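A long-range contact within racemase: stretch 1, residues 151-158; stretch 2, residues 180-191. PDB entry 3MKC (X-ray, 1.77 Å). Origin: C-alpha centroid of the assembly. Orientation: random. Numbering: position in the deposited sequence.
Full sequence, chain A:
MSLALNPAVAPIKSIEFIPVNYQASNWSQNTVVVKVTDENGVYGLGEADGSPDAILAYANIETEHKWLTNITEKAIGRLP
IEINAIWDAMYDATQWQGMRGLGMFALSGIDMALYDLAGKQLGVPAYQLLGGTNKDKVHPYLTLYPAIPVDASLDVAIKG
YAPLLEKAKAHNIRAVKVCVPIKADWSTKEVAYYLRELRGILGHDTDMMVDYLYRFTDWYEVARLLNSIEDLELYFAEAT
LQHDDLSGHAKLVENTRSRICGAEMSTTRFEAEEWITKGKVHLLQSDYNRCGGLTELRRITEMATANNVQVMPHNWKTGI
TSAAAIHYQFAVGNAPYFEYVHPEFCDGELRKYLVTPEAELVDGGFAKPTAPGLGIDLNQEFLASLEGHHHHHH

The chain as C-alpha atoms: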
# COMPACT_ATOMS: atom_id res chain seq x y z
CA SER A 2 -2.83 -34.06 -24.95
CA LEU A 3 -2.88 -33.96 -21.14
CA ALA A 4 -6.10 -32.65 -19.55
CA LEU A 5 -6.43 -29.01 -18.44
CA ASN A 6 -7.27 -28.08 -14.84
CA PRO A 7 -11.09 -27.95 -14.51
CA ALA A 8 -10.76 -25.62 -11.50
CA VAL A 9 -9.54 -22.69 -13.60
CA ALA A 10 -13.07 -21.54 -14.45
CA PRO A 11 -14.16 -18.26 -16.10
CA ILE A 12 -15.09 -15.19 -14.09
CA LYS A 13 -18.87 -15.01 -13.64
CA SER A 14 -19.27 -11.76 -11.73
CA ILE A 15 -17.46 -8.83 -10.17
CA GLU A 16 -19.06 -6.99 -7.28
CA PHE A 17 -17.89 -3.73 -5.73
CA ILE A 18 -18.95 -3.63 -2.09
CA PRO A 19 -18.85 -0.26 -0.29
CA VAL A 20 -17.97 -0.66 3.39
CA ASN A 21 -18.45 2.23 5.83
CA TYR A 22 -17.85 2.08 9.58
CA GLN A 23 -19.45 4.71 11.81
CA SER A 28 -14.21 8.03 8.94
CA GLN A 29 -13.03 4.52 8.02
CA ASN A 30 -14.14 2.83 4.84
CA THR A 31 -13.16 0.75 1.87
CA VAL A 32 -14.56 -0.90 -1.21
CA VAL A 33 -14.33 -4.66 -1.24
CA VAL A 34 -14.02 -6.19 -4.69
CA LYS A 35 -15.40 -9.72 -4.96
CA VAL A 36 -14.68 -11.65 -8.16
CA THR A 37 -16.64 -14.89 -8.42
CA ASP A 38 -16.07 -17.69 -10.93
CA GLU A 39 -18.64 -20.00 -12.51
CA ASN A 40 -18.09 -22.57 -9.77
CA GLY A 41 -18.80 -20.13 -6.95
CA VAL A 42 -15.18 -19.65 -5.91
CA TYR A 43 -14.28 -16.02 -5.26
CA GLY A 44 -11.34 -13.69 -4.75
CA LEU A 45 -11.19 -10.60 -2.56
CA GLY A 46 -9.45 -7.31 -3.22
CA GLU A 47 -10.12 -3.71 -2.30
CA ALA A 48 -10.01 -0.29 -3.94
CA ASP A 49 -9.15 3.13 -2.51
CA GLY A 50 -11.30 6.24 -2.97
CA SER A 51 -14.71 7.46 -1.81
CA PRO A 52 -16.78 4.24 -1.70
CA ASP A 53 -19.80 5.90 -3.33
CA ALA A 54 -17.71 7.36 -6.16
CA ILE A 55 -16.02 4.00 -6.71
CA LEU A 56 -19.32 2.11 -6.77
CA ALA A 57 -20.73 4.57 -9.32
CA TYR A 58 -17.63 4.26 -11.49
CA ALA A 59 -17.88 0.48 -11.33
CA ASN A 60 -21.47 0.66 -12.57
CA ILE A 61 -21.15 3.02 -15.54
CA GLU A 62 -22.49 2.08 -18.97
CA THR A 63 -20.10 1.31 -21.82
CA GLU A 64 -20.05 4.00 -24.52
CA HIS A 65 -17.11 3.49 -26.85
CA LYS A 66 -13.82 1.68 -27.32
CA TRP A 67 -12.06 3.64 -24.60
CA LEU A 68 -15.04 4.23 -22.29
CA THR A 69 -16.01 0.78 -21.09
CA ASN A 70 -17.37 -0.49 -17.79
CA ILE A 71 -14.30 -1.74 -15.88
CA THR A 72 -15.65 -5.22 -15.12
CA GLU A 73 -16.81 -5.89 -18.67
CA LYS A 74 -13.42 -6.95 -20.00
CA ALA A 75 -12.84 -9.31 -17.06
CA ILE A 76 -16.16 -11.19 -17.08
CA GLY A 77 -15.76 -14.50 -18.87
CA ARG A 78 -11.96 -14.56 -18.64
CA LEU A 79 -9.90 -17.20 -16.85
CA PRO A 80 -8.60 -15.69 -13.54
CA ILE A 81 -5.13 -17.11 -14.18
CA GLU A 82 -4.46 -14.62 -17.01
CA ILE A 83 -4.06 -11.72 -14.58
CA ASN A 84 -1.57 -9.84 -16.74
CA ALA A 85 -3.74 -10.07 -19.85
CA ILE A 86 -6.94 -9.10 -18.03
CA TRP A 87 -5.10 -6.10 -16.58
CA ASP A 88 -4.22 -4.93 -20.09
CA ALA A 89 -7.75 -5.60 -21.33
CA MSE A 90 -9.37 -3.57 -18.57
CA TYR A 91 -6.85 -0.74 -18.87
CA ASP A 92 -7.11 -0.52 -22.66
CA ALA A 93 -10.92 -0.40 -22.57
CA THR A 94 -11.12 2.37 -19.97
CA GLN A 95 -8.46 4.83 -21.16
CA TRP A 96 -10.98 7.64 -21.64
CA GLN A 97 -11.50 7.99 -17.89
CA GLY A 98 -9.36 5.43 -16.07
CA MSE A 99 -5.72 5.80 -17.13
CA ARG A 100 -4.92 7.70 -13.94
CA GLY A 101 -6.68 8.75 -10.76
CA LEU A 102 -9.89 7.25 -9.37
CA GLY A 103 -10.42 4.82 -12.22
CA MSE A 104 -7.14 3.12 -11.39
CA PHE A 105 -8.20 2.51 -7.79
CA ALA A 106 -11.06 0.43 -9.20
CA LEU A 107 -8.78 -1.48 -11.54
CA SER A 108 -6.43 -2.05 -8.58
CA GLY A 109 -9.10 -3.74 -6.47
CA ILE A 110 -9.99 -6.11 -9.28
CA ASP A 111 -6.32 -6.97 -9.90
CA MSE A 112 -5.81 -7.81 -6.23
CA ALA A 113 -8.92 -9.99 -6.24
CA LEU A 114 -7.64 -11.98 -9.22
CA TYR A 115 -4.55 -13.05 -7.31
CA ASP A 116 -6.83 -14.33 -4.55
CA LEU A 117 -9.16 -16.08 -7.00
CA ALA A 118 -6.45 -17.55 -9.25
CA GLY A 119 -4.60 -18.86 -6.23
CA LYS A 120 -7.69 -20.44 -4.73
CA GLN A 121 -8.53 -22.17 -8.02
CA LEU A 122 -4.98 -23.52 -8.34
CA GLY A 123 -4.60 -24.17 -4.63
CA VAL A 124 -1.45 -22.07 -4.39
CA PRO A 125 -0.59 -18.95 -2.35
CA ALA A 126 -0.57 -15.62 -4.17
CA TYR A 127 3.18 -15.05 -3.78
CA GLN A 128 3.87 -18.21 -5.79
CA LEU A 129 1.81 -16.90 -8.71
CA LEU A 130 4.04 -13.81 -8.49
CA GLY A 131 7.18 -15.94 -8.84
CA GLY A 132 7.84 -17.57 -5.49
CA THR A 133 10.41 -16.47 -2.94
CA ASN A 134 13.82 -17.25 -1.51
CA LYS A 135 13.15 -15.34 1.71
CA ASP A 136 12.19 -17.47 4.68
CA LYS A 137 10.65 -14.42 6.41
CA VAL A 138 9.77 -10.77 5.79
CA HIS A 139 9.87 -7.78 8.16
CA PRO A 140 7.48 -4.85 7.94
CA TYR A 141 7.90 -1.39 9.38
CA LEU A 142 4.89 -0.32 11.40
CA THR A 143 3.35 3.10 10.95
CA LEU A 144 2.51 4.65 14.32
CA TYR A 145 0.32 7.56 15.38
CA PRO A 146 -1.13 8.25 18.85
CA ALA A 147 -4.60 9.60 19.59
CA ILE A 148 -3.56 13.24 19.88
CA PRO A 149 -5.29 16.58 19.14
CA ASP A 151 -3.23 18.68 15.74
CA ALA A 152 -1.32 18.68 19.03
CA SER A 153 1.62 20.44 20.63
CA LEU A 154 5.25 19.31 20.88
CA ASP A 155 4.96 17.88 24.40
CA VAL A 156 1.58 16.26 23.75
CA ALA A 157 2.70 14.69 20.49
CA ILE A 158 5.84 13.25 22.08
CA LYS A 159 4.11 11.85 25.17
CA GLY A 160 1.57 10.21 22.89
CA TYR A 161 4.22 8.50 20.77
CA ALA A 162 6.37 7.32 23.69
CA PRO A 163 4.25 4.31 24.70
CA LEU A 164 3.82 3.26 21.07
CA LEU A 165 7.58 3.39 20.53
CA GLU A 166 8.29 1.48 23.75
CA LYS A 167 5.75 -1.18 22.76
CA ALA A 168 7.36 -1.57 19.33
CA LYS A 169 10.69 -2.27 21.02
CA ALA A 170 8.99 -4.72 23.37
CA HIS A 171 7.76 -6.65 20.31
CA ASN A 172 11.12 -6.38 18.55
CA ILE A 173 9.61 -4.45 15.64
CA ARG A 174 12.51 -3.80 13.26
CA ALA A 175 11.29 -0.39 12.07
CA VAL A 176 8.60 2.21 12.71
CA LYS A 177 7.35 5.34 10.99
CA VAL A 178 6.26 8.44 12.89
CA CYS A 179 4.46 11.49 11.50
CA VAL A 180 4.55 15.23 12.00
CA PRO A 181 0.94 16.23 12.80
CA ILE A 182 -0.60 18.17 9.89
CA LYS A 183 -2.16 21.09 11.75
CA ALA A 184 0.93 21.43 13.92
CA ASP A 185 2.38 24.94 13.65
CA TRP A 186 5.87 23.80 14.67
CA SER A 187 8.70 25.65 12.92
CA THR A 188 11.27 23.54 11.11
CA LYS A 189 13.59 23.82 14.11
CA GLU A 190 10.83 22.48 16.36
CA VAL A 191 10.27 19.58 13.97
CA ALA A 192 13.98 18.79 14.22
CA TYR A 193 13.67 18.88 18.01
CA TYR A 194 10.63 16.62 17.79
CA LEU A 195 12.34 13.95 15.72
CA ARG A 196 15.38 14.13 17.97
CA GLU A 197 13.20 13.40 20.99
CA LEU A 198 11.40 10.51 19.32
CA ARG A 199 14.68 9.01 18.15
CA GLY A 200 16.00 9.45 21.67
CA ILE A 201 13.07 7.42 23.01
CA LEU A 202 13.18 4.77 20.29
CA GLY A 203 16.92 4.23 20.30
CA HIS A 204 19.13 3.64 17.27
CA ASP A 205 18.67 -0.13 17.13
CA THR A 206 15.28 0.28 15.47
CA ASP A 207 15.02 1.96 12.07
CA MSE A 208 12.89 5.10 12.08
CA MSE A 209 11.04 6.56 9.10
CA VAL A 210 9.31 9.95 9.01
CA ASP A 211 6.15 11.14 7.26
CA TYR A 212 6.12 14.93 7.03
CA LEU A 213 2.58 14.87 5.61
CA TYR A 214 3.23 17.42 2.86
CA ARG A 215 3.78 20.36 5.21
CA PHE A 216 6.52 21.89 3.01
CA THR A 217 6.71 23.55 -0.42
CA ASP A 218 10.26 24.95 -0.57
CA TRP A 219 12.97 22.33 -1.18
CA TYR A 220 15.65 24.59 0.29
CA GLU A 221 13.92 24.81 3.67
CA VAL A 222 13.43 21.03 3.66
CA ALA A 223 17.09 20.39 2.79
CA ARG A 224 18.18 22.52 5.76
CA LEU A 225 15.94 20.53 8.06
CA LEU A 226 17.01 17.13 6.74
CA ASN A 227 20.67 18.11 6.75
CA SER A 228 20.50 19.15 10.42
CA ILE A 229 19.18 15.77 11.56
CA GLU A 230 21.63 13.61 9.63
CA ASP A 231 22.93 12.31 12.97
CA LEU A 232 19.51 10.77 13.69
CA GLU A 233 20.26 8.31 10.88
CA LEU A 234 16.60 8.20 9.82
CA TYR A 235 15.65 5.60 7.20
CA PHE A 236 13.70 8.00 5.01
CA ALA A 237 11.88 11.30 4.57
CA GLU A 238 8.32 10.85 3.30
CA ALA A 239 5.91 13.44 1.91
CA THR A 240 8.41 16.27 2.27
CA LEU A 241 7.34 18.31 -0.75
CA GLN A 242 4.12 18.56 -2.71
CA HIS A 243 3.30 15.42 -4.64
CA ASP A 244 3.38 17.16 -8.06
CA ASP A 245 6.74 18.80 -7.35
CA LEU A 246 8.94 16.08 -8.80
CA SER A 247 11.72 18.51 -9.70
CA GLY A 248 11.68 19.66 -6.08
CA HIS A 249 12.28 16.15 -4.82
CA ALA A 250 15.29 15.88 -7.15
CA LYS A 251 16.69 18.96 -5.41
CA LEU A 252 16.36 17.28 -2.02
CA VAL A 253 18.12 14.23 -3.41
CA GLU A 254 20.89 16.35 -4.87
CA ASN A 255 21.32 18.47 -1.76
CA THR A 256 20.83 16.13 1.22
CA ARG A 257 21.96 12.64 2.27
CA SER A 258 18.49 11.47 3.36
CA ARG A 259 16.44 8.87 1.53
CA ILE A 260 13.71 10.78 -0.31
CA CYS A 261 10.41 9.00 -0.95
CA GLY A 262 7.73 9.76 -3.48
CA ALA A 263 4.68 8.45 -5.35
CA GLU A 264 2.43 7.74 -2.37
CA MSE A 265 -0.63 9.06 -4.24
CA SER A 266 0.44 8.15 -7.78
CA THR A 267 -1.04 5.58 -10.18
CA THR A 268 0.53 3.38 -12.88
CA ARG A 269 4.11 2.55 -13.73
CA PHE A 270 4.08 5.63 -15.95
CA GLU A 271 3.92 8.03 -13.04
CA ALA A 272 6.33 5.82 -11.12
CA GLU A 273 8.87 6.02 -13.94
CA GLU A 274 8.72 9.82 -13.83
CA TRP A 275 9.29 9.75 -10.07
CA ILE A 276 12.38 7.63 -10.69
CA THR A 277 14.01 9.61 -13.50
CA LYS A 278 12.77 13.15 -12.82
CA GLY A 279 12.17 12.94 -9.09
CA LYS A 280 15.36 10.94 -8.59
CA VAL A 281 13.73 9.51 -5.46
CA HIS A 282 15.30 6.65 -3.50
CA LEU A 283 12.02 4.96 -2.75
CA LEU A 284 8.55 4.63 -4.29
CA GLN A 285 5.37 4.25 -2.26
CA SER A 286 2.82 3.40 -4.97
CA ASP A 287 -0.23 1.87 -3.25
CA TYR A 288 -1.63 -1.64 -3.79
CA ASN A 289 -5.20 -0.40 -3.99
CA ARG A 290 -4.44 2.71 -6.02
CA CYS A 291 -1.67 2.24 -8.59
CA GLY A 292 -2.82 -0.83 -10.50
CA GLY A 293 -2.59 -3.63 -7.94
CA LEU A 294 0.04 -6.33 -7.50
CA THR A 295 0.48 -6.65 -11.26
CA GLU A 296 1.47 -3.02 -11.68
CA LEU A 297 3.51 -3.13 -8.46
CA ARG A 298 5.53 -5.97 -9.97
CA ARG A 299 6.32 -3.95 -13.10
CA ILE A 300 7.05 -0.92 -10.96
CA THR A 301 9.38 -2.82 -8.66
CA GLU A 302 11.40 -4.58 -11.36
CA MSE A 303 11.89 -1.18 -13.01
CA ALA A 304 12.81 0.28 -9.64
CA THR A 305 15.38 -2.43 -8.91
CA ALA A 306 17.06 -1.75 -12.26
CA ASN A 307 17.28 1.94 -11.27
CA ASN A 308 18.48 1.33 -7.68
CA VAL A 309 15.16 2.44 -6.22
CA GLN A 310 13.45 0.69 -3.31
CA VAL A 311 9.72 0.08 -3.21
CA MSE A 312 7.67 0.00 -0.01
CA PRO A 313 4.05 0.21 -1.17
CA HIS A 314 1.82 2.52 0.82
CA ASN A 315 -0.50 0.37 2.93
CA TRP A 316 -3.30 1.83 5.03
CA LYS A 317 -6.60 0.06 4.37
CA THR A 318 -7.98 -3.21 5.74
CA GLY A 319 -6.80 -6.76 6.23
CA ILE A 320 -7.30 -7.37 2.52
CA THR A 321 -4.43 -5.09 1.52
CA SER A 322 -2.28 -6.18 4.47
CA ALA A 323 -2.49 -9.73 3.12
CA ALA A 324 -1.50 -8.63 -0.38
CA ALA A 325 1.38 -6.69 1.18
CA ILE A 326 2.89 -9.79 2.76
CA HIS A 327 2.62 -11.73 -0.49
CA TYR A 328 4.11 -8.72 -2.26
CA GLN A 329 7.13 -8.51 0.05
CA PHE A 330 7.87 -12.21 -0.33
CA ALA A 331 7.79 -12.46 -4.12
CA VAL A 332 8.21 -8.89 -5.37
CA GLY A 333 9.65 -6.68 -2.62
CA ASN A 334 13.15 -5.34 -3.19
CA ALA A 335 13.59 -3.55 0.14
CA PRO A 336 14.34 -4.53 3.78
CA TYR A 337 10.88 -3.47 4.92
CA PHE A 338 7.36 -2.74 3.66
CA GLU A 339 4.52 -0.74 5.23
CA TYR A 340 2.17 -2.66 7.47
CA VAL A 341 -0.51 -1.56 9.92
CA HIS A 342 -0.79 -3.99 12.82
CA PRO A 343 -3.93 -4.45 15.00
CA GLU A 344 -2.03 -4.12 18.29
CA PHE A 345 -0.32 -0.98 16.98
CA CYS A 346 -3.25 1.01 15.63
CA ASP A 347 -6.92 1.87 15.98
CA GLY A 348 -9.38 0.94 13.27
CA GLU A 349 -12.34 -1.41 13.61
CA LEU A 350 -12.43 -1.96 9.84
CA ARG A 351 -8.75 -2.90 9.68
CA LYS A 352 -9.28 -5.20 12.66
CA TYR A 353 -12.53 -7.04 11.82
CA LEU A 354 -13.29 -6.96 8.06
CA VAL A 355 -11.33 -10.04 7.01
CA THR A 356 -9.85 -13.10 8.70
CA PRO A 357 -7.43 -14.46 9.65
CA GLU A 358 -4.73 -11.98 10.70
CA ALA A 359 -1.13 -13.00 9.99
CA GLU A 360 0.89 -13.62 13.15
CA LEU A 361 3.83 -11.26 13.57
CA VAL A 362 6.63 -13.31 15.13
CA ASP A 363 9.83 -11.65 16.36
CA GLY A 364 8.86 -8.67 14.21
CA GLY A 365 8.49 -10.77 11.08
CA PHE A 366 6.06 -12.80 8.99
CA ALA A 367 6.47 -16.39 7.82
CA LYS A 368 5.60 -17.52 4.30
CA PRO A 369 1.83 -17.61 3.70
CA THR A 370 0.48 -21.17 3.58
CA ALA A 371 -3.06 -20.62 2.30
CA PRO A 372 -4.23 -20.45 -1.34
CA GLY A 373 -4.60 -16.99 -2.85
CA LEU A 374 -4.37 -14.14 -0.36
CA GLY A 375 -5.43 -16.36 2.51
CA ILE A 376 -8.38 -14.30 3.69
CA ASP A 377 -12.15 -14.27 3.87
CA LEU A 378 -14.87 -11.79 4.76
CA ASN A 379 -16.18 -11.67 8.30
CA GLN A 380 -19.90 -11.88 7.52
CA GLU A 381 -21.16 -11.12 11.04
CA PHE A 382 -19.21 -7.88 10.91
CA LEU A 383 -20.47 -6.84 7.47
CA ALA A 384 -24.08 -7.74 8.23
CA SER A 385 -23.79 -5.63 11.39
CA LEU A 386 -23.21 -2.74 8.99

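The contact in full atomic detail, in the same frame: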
# COMPACT_ATOMS: atom_id res chain seq x y z
N ASP A 151 -4.56 19.24 15.59
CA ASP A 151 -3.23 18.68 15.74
C ASP A 151 -2.62 19.27 17.00
O ASP A 151 -2.79 20.47 17.28
CB ASP A 151 -2.38 18.98 14.53
N ALA A 152 -1.94 18.40 17.73
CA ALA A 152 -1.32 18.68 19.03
C ALA A 152 -0.12 19.60 19.09
O ALA A 152 0.26 20.26 18.12
CB ALA A 152 -0.98 17.37 19.72
N SER A 153 0.46 19.63 20.29
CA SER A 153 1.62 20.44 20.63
C SER A 153 2.83 19.54 20.82
O SER A 153 2.67 18.35 21.05
CB SER A 153 1.36 21.22 21.92
OG SER A 153 2.16 20.73 22.98
N LEU A 154 4.03 20.10 20.74
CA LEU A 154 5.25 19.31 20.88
C LEU A 154 5.23 18.29 22.02
O LEU A 154 5.40 17.09 21.79
CB LEU A 154 6.48 20.22 21.02
CG LEU A 154 6.92 20.91 19.73
CD1 LEU A 154 8.04 21.89 20.02
CD2 LEU A 154 7.37 19.85 18.72
N ASP A 155 5.00 18.76 23.24
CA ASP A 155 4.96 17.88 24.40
C ASP A 155 3.89 16.79 24.30
O ASP A 155 4.14 15.63 24.60
CB ASP A 155 4.75 18.70 25.68
CG ASP A 155 5.95 18.65 26.60
OD1 ASP A 155 6.17 17.59 27.25
OD2 ASP A 155 6.69 19.66 26.67
N VAL A 156 2.69 17.19 23.89
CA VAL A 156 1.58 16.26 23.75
C VAL A 156 1.85 15.20 22.70
O VAL A 156 1.56 14.02 22.89
CB VAL A 156 0.29 17.00 23.39
CG1 VAL A 156 -0.83 16.00 23.11
CG2 VAL A 156 -0.11 17.94 24.53
N ALA A 157 2.40 15.62 21.56
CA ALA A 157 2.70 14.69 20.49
C ALA A 157 3.72 13.65 20.96
O ALA A 157 3.54 12.45 20.75
CB ALA A 157 3.25 15.44 19.29
N ILE A 158 4.78 14.12 21.60
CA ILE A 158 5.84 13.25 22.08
C ILE A 158 5.32 12.23 23.10
O ILE A 158 5.51 11.03 22.94
CB ILE A 158 6.98 14.07 22.72
CG1 ILE A 158 7.65 14.92 21.63
CG2 ILE A 158 7.98 13.16 23.40
CD1 ILE A 158 8.71 15.87 22.15
N VAL A 180 4.57 13.89 11.45
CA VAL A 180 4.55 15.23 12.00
C VAL A 180 3.10 15.66 11.81
O VAL A 180 2.64 15.80 10.67
CB VAL A 180 5.47 16.20 11.22
CG1 VAL A 180 5.36 17.61 11.79
CG2 VAL A 180 6.91 15.73 11.29
N PRO A 181 2.34 15.83 12.90
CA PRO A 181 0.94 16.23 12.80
C PRO A 181 0.70 17.38 11.82
O PRO A 181 1.35 18.42 11.89
CB PRO A 181 0.59 16.61 14.24
CG PRO A 181 1.40 15.62 15.02
CD PRO A 181 2.75 15.69 14.31
N ILE A 182 -0.25 17.18 10.91
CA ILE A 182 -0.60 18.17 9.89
C ILE A 182 -0.81 19.59 10.41
O ILE A 182 -0.06 20.51 10.06
CB ILE A 182 -1.86 17.75 9.14
CG1 ILE A 182 -1.67 16.36 8.54
CG2 ILE A 182 -2.19 18.76 8.06
CD1 ILE A 182 -2.84 15.86 7.72
N LYS A 183 -1.85 19.77 11.22
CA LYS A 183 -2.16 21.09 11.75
C LYS A 183 -1.25 21.55 12.88
O LYS A 183 -1.64 22.35 13.72
CB LYS A 183 -3.62 21.13 12.20
CG LYS A 183 -4.62 20.87 11.09
CD LYS A 183 -6.05 20.96 11.61
CE LYS A 183 -7.08 20.77 10.52
NZ LYS A 183 -8.47 20.82 11.08
N ALA A 184 -0.03 21.03 12.90
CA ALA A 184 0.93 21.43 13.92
C ALA A 184 1.65 22.65 13.35
O ALA A 184 2.10 22.62 12.21
CB ALA A 184 1.93 20.30 14.19
N ASP A 185 1.73 23.72 14.13
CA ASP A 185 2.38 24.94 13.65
C ASP A 185 3.87 24.99 13.97
O ASP A 185 4.49 26.06 13.91
CB ASP A 185 1.72 26.17 14.25
CG ASP A 185 1.77 26.18 15.77
OD1 ASP A 185 2.77 25.68 16.33
OD2 ASP A 185 0.81 26.68 16.39
N TRP A 186 4.45 23.85 14.32
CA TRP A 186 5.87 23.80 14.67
C TRP A 186 6.75 24.33 13.54
O TRP A 186 6.51 24.05 12.37
CB TRP A 186 6.30 22.37 15.02
CG TRP A 186 5.34 21.61 15.89
CD1 TRP A 186 4.38 22.14 16.71
CD2 TRP A 186 5.27 20.18 16.06
NE1 TRP A 186 3.72 21.13 17.37
CE2 TRP A 186 4.24 19.92 16.99
CE3 TRP A 186 5.98 19.10 15.51
CZ2 TRP A 186 3.90 18.62 17.38
CZ3 TRP A 186 5.64 17.81 15.90
CH2 TRP A 186 4.61 17.58 16.83
N SER A 187 7.77 25.12 13.90
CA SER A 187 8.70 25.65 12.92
C SER A 187 9.56 24.47 12.52
O SER A 187 9.46 23.40 13.12
CB SER A 187 9.58 26.74 13.55
OG SER A 187 10.44 26.21 14.54
N THR A 188 10.42 24.64 11.52
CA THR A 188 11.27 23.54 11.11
C THR A 188 12.24 23.15 12.23
O THR A 188 12.58 21.98 12.39
CB THR A 188 12.07 23.87 9.84
OG1 THR A 188 12.95 24.97 10.10
CG2 THR A 188 11.11 24.25 8.72
N LYS A 189 12.68 24.13 13.02
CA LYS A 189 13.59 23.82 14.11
C LYS A 189 12.89 22.97 15.17
O LYS A 189 13.50 22.09 15.78
CB LYS A 189 14.14 25.10 14.74
CG LYS A 189 15.61 25.33 14.40
CD LYS A 189 16.42 24.11 14.86
CE LYS A 189 17.77 23.99 14.16
NZ LYS A 189 18.43 22.70 14.55
N GLU A 190 11.60 23.23 15.38
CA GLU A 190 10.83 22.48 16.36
C GLU A 190 10.63 21.05 15.87
O GLU A 190 10.64 20.10 16.66
CB GLU A 190 9.48 23.15 16.60
CG GLU A 190 9.57 24.52 17.26
CD GLU A 190 8.20 25.16 17.44
OE1 GLU A 190 7.51 25.41 16.43
OE2 GLU A 190 7.82 25.41 18.60
N VAL A 191 10.45 20.90 14.56
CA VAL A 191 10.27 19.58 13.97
C VAL A 191 11.55 18.78 14.18
O VAL A 191 11.51 17.59 14.48
CB VAL A 191 9.96 19.67 12.45
CG1 VAL A 191 9.95 18.27 11.83
CG2 VAL A 191 8.62 20.34 12.25

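The two stretches bury 415 Å² between them, summed over both sides. Among the modelled atoms no hydrogen bond crosses the contact. It is held by packing, much of it on the indole of Trp 186.

Asp 151 sits beside the type I turn from Pro 181 to Ala 184. Its side chain is modelled only as far as CB, so nothing can be said of its carboxylate. Asp 151 CB points toward the turn and lies 3.3 Å from C of Lys 183 and 3.8 Å from CB of Pro 181. The turn is closed by a backbone hydrogen bond from Ala 184 N to Pro 181 O, 3.1 Å. The extended Lys 183 side chain touches Asp 151 near its base, while its end leads away.

Ala 152 contributes mainly its carbonyl. Ala 152 O is 3.6 Å from NE1 of Trp 186, a contact without a hydrogen bond. Ser 153 is the N-cap of the first helix. Its CB points away, but Ser 153 C lies 3.7 Å from CZ2 of Trp 186.

Leu 154 makes the main apolar contact. Its CB points sideways, and the m, t rotamer brings its end nearer to the indole. Leu 154 CD2 lies over one face of the Trp 186 six-membered ring, 3.5 Å from its centroid and 14° off the normal, a CH-pi contact. A branched aliphatic side chain suits this flat surface. The other methyl, Leu 154 CD1, is 3.8 Å from OE2 of Glu 190.

One turn on from Ser 153, the Ala 157 CB points toward stretch 2. Ala 157 N bonds to Ser 153 O at 2.8 Å. The buried Ala 157 CB meets the ring edge, 3.5 Å from CH2 of Trp 186. The small methyl lets the helix backbone lie close to the indole. Asp 155, Val 156 and Ile 158 make no contact here.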